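Local atomic coordinates of acyl-CoA-binding domain-containing protein 1 (Oryza sativa Japonica Group, PDB entry 5H3G), a protein that binds medium- and long-chain acyl-CoA esters with high affinity, and phosphatidic acid and phosphatidylcholine in vitro, and may take part in phospholipid biosynthesis. Residues A[34-48]-A[60-74]. Residues are numbered along the deposited sequence; the frame is centred on the assembly and turned at random.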
loop_
_atom_site.group_PDB
_atom_site.type_symbol
_atom_site.label_atom_id
_atom_site.label_comp_id
_atom_site.label_asym_id
_atom_site.label_seq_id
_atom_site.Cartn_x
_atom_site.Cartn_y
_atom_site.Cartn_z
ATOM N N GLY A 34 -3.600 1.161 1.074
ATOM C CA GLY A 34 -4.617 0.122 1.018
ATOM C C GLY A 34 -4.021 -1.266 0.919
ATOM O O GLY A 34 -4.472 -2.198 1.595
ATOM N N LEU A 35 -2.999 -1.426 0.078
ATOM C CA LEU A 35 -2.370 -2.730 -0.076
ATOM C C LEU A 35 -1.610 -3.125 1.180
ATOM O O LEU A 35 -1.583 -4.302 1.546
ATOM C CB LEU A 35 -1.437 -2.733 -1.283
ATOM C CG LEU A 35 -2.158 -2.715 -2.622
ATOM C CD1 LEU A 35 -1.151 -2.405 -3.719
ATOM C CD2 LEU A 35 -2.785 -4.073 -2.798
ATOM N N TYR A 36 -0.982 -2.162 1.860
ATOM C CA TYR A 36 -0.272 -2.497 3.086
ATOM C C TYR A 36 -1.234 -2.995 4.155
ATOM O O TYR A 36 -0.964 -3.996 4.830
ATOM C CB TYR A 36 0.500 -1.283 3.595
ATOM C CG TYR A 36 1.395 -1.619 4.768
ATOM C CD1 TYR A 36 2.665 -2.125 4.568
ATOM C CD2 TYR A 36 0.950 -1.455 6.073
ATOM C CE1 TYR A 36 3.497 -2.432 5.644
ATOM C CE2 TYR A 36 1.756 -1.771 7.150
ATOM C CZ TYR A 36 3.038 -2.261 6.933
ATOM O OH TYR A 36 3.852 -2.568 8.001
ATOM N N LYS A 37 -2.350 -2.290 4.344
ATOM C CA LYS A 37 -3.390 -2.774 5.249
ATOM C C LYS A 37 -3.847 -4.175 4.860
ATOM O O LYS A 37 -3.895 -5.087 5.696
ATOM C CB LYS A 37 -4.572 -1.814 5.243
ATOM C CG LYS A 37 -4.250 -0.414 5.774
ATOM C CD LYS A 37 -3.732 -0.475 7.203
ATOM C CE LYS A 37 -4.720 -1.121 8.173
ATOM N NZ LYS A 37 -4.311 -0.820 9.583
ATOM N N GLN A 38 -4.228 -4.350 3.599
ATOM C CA GLN A 38 -4.738 -5.646 3.153
ATOM C C GLN A 38 -3.708 -6.750 3.355
ATOM O O GLN A 38 -4.046 -7.853 3.806
ATOM C CB GLN A 38 -5.142 -5.560 1.684
ATOM C CG GLN A 38 -5.884 -6.801 1.221
ATOM C CD GLN A 38 -7.259 -6.923 1.854
ATOM O OE1 GLN A 38 -7.834 -5.945 2.345
ATOM N NE2 GLN A 38 -7.800 -8.140 1.852
ATOM N N ALA A 39 -2.442 -6.458 3.055
ATOM C CA ALA A 39 -1.371 -7.450 3.149
ATOM C C ALA A 39 -1.128 -7.902 4.582
ATOM O O ALA A 39 -0.867 -9.083 4.830
ATOM C CB ALA A 39 -0.086 -6.871 2.563
ATOM N N THR A 40 -1.192 -6.983 5.541
ATOM C CA THR A 40 -0.823 -7.294 6.912
ATOM C C THR A 40 -2.008 -7.712 7.774
ATOM O O THR A 40 -1.878 -8.647 8.563
ATOM C CB THR A 40 -0.118 -6.099 7.558
ATOM O OG1 THR A 40 -0.960 -4.942 7.477
ATOM C CG2 THR A 40 1.196 -5.803 6.856
ATOM N N VAL A 41 -3.171 -7.074 7.646
ATOM C CA VAL A 41 -4.287 -7.362 8.542
ATOM C C VAL A 41 -5.527 -7.860 7.813
ATOM O O VAL A 41 -6.515 -8.210 8.474
ATOM C CB VAL A 41 -4.636 -6.153 9.435
ATOM C CG1 VAL A 41 -3.463 -5.831 10.344
ATOM C CG2 VAL A 41 -5.014 -4.944 8.613
ATOM N N GLY A 42 -5.520 -7.913 6.485
ATOM C CA GLY A 42 -6.662 -8.484 5.787
ATOM C C GLY A 42 -7.779 -7.485 5.529
ATOM O O GLY A 42 -7.574 -6.267 5.492
ATOM N N ASP A 43 -8.986 -8.027 5.354
ATOM C CA ASP A 43 -10.116 -7.229 4.897
ATOM C C ASP A 43 -10.430 -6.110 5.875
ATOM O O ASP A 43 -10.399 -6.304 7.095
ATOM C CB ASP A 43 -11.373 -8.090 4.744
ATOM C CG ASP A 43 -11.346 -8.983 3.514
ATOM O OD1 ASP A 43 -10.460 -8.819 2.656
ATOM O OD2 ASP A 43 -12.235 -9.866 3.409
ATOM N N VAL A 44 -10.798 -4.951 5.329
ATOM C CA VAL A 44 -11.232 -3.846 6.175
ATOM C C VAL A 44 -12.438 -4.278 6.988
ATOM O O VAL A 44 -13.389 -4.870 6.465
ATOM C CB VAL A 44 -11.517 -2.591 5.334
ATOM C CG1 VAL A 44 -12.606 -2.847 4.302
ATOM C CG2 VAL A 44 -11.891 -1.429 6.239
ATOM N N ASN A 45 -12.387 -3.994 8.288
ATOM C CA ASN A 45 -13.345 -4.474 9.275
ATOM C C ASN A 45 -14.078 -3.320 9.950
ATOM O O ASN A 45 -14.383 -3.385 11.142
ATOM C CB ASN A 45 -12.638 -5.333 10.322
ATOM C CG ASN A 45 -11.547 -4.567 11.066
ATOM O OD1 ASN A 45 -10.798 -3.788 10.470
ATOM N ND2 ASN A 45 -11.468 -4.773 12.378
ATOM N N THR A 46 -14.348 -2.250 9.208
ATOM C CA THR A 46 -15.100 -1.112 9.716
ATOM C C THR A 46 -16.018 -0.593 8.622
ATOM O O THR A 46 -15.890 -0.952 7.448
ATOM C CB THR A 46 -14.183 0.013 10.216
ATOM O OG1 THR A 46 -13.148 0.266 9.257
ATOM C CG2 THR A 46 -13.558 -0.354 11.540
ATOM N N ALA A 47 -16.965 0.247 9.021
ATOM C CA ALA A 47 -17.870 0.861 8.065
ATOM C C ALA A 47 -17.222 2.097 7.458
ATOM O O ALA A 47 -16.373 2.744 8.073
ATOM C CB ALA A 47 -19.193 1.238 8.732
ATOM N N ARG A 48 -17.634 2.412 6.238
ATOM C CA ARG A 48 -17.050 3.530 5.515
ATOM C C ARG A 48 -17.226 4.819 6.309
ATOM O O ARG A 48 -18.341 5.120 6.755
ATOM C CB ARG A 48 -17.706 3.673 4.148
ATOM C CG ARG A 48 -17.047 4.719 3.279
ATOM C CD ARG A 48 -17.808 4.888 1.987
ATOM N NE ARG A 48 -17.015 5.589 0.992
ATOM C CZ ARG A 48 -17.513 6.141 -0.107
ATOM N NH1 ARG A 48 -18.817 6.076 -0.346
ATOM N NH2 ARG A 48 -16.713 6.763 -0.959
ATOM N N TRP A 60 -9.714 4.745 4.000
ATOM C CA TRP A 60 -10.616 3.605 4.126
ATOM C C TRP A 60 -11.037 3.090 2.753
ATOM O O TRP A 60 -11.027 1.877 2.499
ATOM C CB TRP A 60 -11.828 4.006 4.959
ATOM C CG TRP A 60 -12.742 2.864 5.307
ATOM C CD1 TRP A 60 -12.794 2.201 6.500
ATOM C CD2 TRP A 60 -13.754 2.276 4.477
ATOM N NE1 TRP A 60 -13.762 1.231 6.460
ATOM C CE2 TRP A 60 -14.365 1.251 5.231
ATOM C CE3 TRP A 60 -14.196 2.505 3.168
ATOM C CZ2 TRP A 60 -15.398 0.463 4.720
ATOM C CZ3 TRP A 60 -15.225 1.726 2.668
ATOM C CH2 TRP A 60 -15.811 0.713 3.442
ATOM N N ASP A 61 -11.358 4.004 1.836
ATOM C CA ASP A 61 -11.749 3.610 0.485
ATOM C C ASP A 61 -10.630 2.858 -0.225
ATOM O O ASP A 61 -10.884 1.896 -0.959
ATOM C CB ASP A 61 -12.152 4.840 -0.330
ATOM C CG ASP A 61 -13.546 5.350 0.017
ATOM O OD1 ASP A 61 -14.316 4.646 0.705
ATOM O OD2 ASP A 61 -13.881 6.472 -0.414
ATOM N N ALA A 62 -9.377 3.283 -0.028
ATOM C CA ALA A 62 -8.276 2.591 -0.683
ATOM C C ALA A 62 -8.153 1.165 -0.169
ATOM O O ALA A 62 -7.811 0.247 -0.921
ATOM C CB ALA A 62 -6.969 3.358 -0.460
ATOM N N TRP A 63 -8.419 0.964 1.119
ATOM C CA TRP A 63 -8.333 -0.364 1.709
ATOM C C TRP A 63 -9.517 -1.220 1.266
ATOM O O TRP A 63 -9.349 -2.376 0.862
ATOM C CB TRP A 63 -8.270 -0.206 3.230
ATOM C CG TRP A 63 -8.077 -1.424 4.048
ATOM C CD1 TRP A 63 -7.806 -2.691 3.622
ATOM C CD2 TRP A 63 -8.126 -1.479 5.476
ATOM N NE1 TRP A 63 -7.702 -3.539 4.708
ATOM C CE2 TRP A 63 -7.893 -2.813 5.855
ATOM C CE3 TRP A 63 -8.348 -0.524 6.470
ATOM C CZ2 TRP A 63 -7.878 -3.214 7.191
ATOM C CZ3 TRP A 63 -8.343 -0.927 7.792
ATOM C CH2 TRP A 63 -8.107 -2.255 8.138
ATOM N N LYS A 64 -10.718 -0.647 1.306
ATOM C CA LYS A 64 -11.908 -1.343 0.815
ATOM C C LYS A 64 -11.721 -1.828 -0.621
ATOM O O LYS A 64 -12.196 -2.914 -0.994
ATOM C CB LYS A 64 -13.113 -0.406 0.924
ATOM C CG LYS A 64 -14.433 -0.963 0.403
ATOM C CD LYS A 64 -14.875 -2.199 1.147
ATOM C CE LYS A 64 -16.277 -2.623 0.705
ATOM N NZ LYS A 64 -16.817 -3.759 1.516
ATOM N N ALA A 65 -11.002 -1.050 -1.431
ATOM C CA ALA A 65 -10.869 -1.358 -2.849
ATOM C C ALA A 65 -10.100 -2.646 -3.113
ATOM O O ALA A 65 -10.254 -3.230 -4.193
ATOM C CB ALA A 65 -10.196 -0.198 -3.580
ATOM N N VAL A 66 -9.276 -3.105 -2.179
ATOM C CA VAL A 66 -8.509 -4.326 -2.382
ATOM C C VAL A 66 -9.036 -5.456 -1.501
ATOM O O VAL A 66 -8.347 -6.452 -1.286
ATOM C CB VAL A 66 -7.006 -4.083 -2.170
ATOM C CG1 VAL A 66 -6.461 -3.217 -3.292
ATOM C CG2 VAL A 66 -6.764 -3.385 -0.814
ATOM N N GLU A 67 -10.255 -5.305 -0.987
ATOM C CA GLU A 67 -10.880 -6.363 -0.206
ATOM C C GLU A 67 -10.917 -7.671 -0.994
ATOM O O GLU A 67 -11.122 -7.674 -2.212
ATOM C CB GLU A 67 -12.296 -5.956 0.191
ATOM C CG GLU A 67 -12.930 -6.897 1.204
ATOM C CD GLU A 67 -14.166 -6.322 1.871
ATOM O OE1 GLU A 67 -14.848 -5.483 1.256
ATOM O OE2 GLU A 67 -14.456 -6.716 3.020
ATOM N N GLY A 68 -10.692 -8.781 -0.287
ATOM C CA GLY A 68 -10.707 -10.102 -0.880
ATOM C C GLY A 68 -9.356 -10.663 -1.278
ATOM O O GLY A 68 -9.290 -11.837 -1.672
ATOM N N LYS A 69 -8.276 -9.882 -1.199
ATOM C CA LYS A 69 -6.983 -10.403 -1.617
ATOM C C LYS A 69 -6.333 -11.179 -0.473
ATOM O O LYS A 69 -6.317 -10.718 0.671
ATOM C CB LYS A 69 -6.060 -9.267 -2.073
ATOM C CG LYS A 69 -6.559 -8.440 -3.256
ATOM C CD LYS A 69 -5.456 -7.478 -3.709
ATOM C CE LYS A 69 -5.864 -6.644 -4.909
ATOM N NZ LYS A 69 -5.890 -7.423 -6.178
ATOM N N SER A 70 -5.769 -12.340 -0.786
ATOM C CA SER A 70 -4.990 -13.061 0.208
ATOM C C SER A 70 -3.772 -12.247 0.657
ATOM O O SER A 70 -3.363 -11.267 0.023
ATOM C CB SER A 70 -4.519 -14.397 -0.348
ATOM O OG SER A 70 -3.579 -14.193 -1.390
ATOM N N LYS A 71 -3.194 -12.669 1.786
ATOM C CA LYS A 71 -1.933 -12.094 2.250
ATOM C C LYS A 71 -0.872 -12.197 1.171
ATOM O O LYS A 71 -0.100 -11.256 0.933
ATOM C CB LYS A 71 -1.477 -12.824 3.519
ATOM C CG LYS A 71 -0.089 -12.447 4.026
ATOM C CD LYS A 71 0.248 -13.233 5.292
ATOM C CE LYS A 71 1.369 -12.550 6.063
ATOM N NZ LYS A 71 1.724 -13.253 7.332
ATOM N N GLU A 72 -0.828 -13.335 0.497
ATOM C CA GLU A 72 0.143 -13.515 -0.562
ATOM C C GLU A 72 -0.133 -12.546 -1.713
ATOM O O GLU A 72 0.797 -11.917 -2.224
ATOM C CB GLU A 72 0.116 -14.980 -0.997
ATOM C CG GLU A 72 1.268 -15.443 -1.880
ATOM C CD GLU A 72 2.465 -16.063 -1.175
ATOM O OE1 GLU A 72 2.538 -16.005 0.065
ATOM O OE2 GLU A 72 3.354 -16.593 -1.897
ATOM N N GLU A 73 -1.412 -12.369 -2.093
ATOM C CA GLU A 73 -1.760 -11.489 -3.213
ATOM C C GLU A 73 -1.458 -10.031 -2.894
ATOM O O GLU A 73 -0.901 -9.307 -3.729
ATOM C CB GLU A 73 -3.239 -11.623 -3.580
ATOM C CG GLU A 73 -3.585 -12.845 -4.407
ATOM C CD GLU A 73 -5.091 -13.030 -4.625
ATOM O OE1 GLU A 73 -5.899 -12.555 -3.799
ATOM O OE2 GLU A 73 -5.473 -13.663 -5.624
ATOM N N ALA A 74 -1.875 -9.565 -1.714
ATOM C CA ALA A 74 -1.733 -8.146 -1.395
ATOM C C ALA A 74 -0.279 -7.782 -1.144
ATOM O O ALA A 74 0.163 -6.697 -1.543
ATOM C CB ALA A 74 -2.597 -7.782 -0.189
HETATM O O HOH W 1 -10.323 -4.594 2.454
HETATM O O HOH W 2 0.366 -10.779 8.732
#
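The indole of W63 lies between K37 and V44, with helix 26-41 on one face and the chain that follows it on the other. K37 CB sits 3.4 Å from the centroid of the five-membered ring, almost on its normal, and V44 CB covers the opposite face; both are CH-pi contacts. Bends at chi2 and chi3 (both -59°) fold the K37 chain back, bringing CE above the CZ3-CH2 bond of the six-membered ring, on the same face as CB. In the ring plane, NE1 of W63 donates to G42 O at 2.8 Å, nearly along the carbonyl axis. An alanine in place of W63 would probably leave this carbonyl without its donor and open a gap between K37 and V44.

Q38 can be followed outward. Its CB packs on V66 CG2, CG on the methyl of A74, and CD against V66 O. At the amide, OE1 accepts from a water that also bonds V44 N and W63 O. Q38 NE2 donates to K69 O (3.2 Å, 175°), met on a lone pair. Its other hydrogen goes to D43 OD1; glutamine suits a place needing both donor and acceptor. D43 OD1 takes a second bond, from G68 N at 3.0 Å, where positive phi calls for glycine.

Farther along, R48 CA lies over the six-membered ring of W60, while R48 NE and NH2 grip D61 side-on, NH2 to D61 OD2 at 2.9 Å. At G34 even a CB would clash with A62 O, so glycine lets the two helices pass close; the axes of segments 34-41 and 60-64 cross at -55°. Joining three helices of the four-helix acyl-CoA-binding fold, the contact includes G34, L35 and K37, which belong to the acyl-CoA site inferred from relatives.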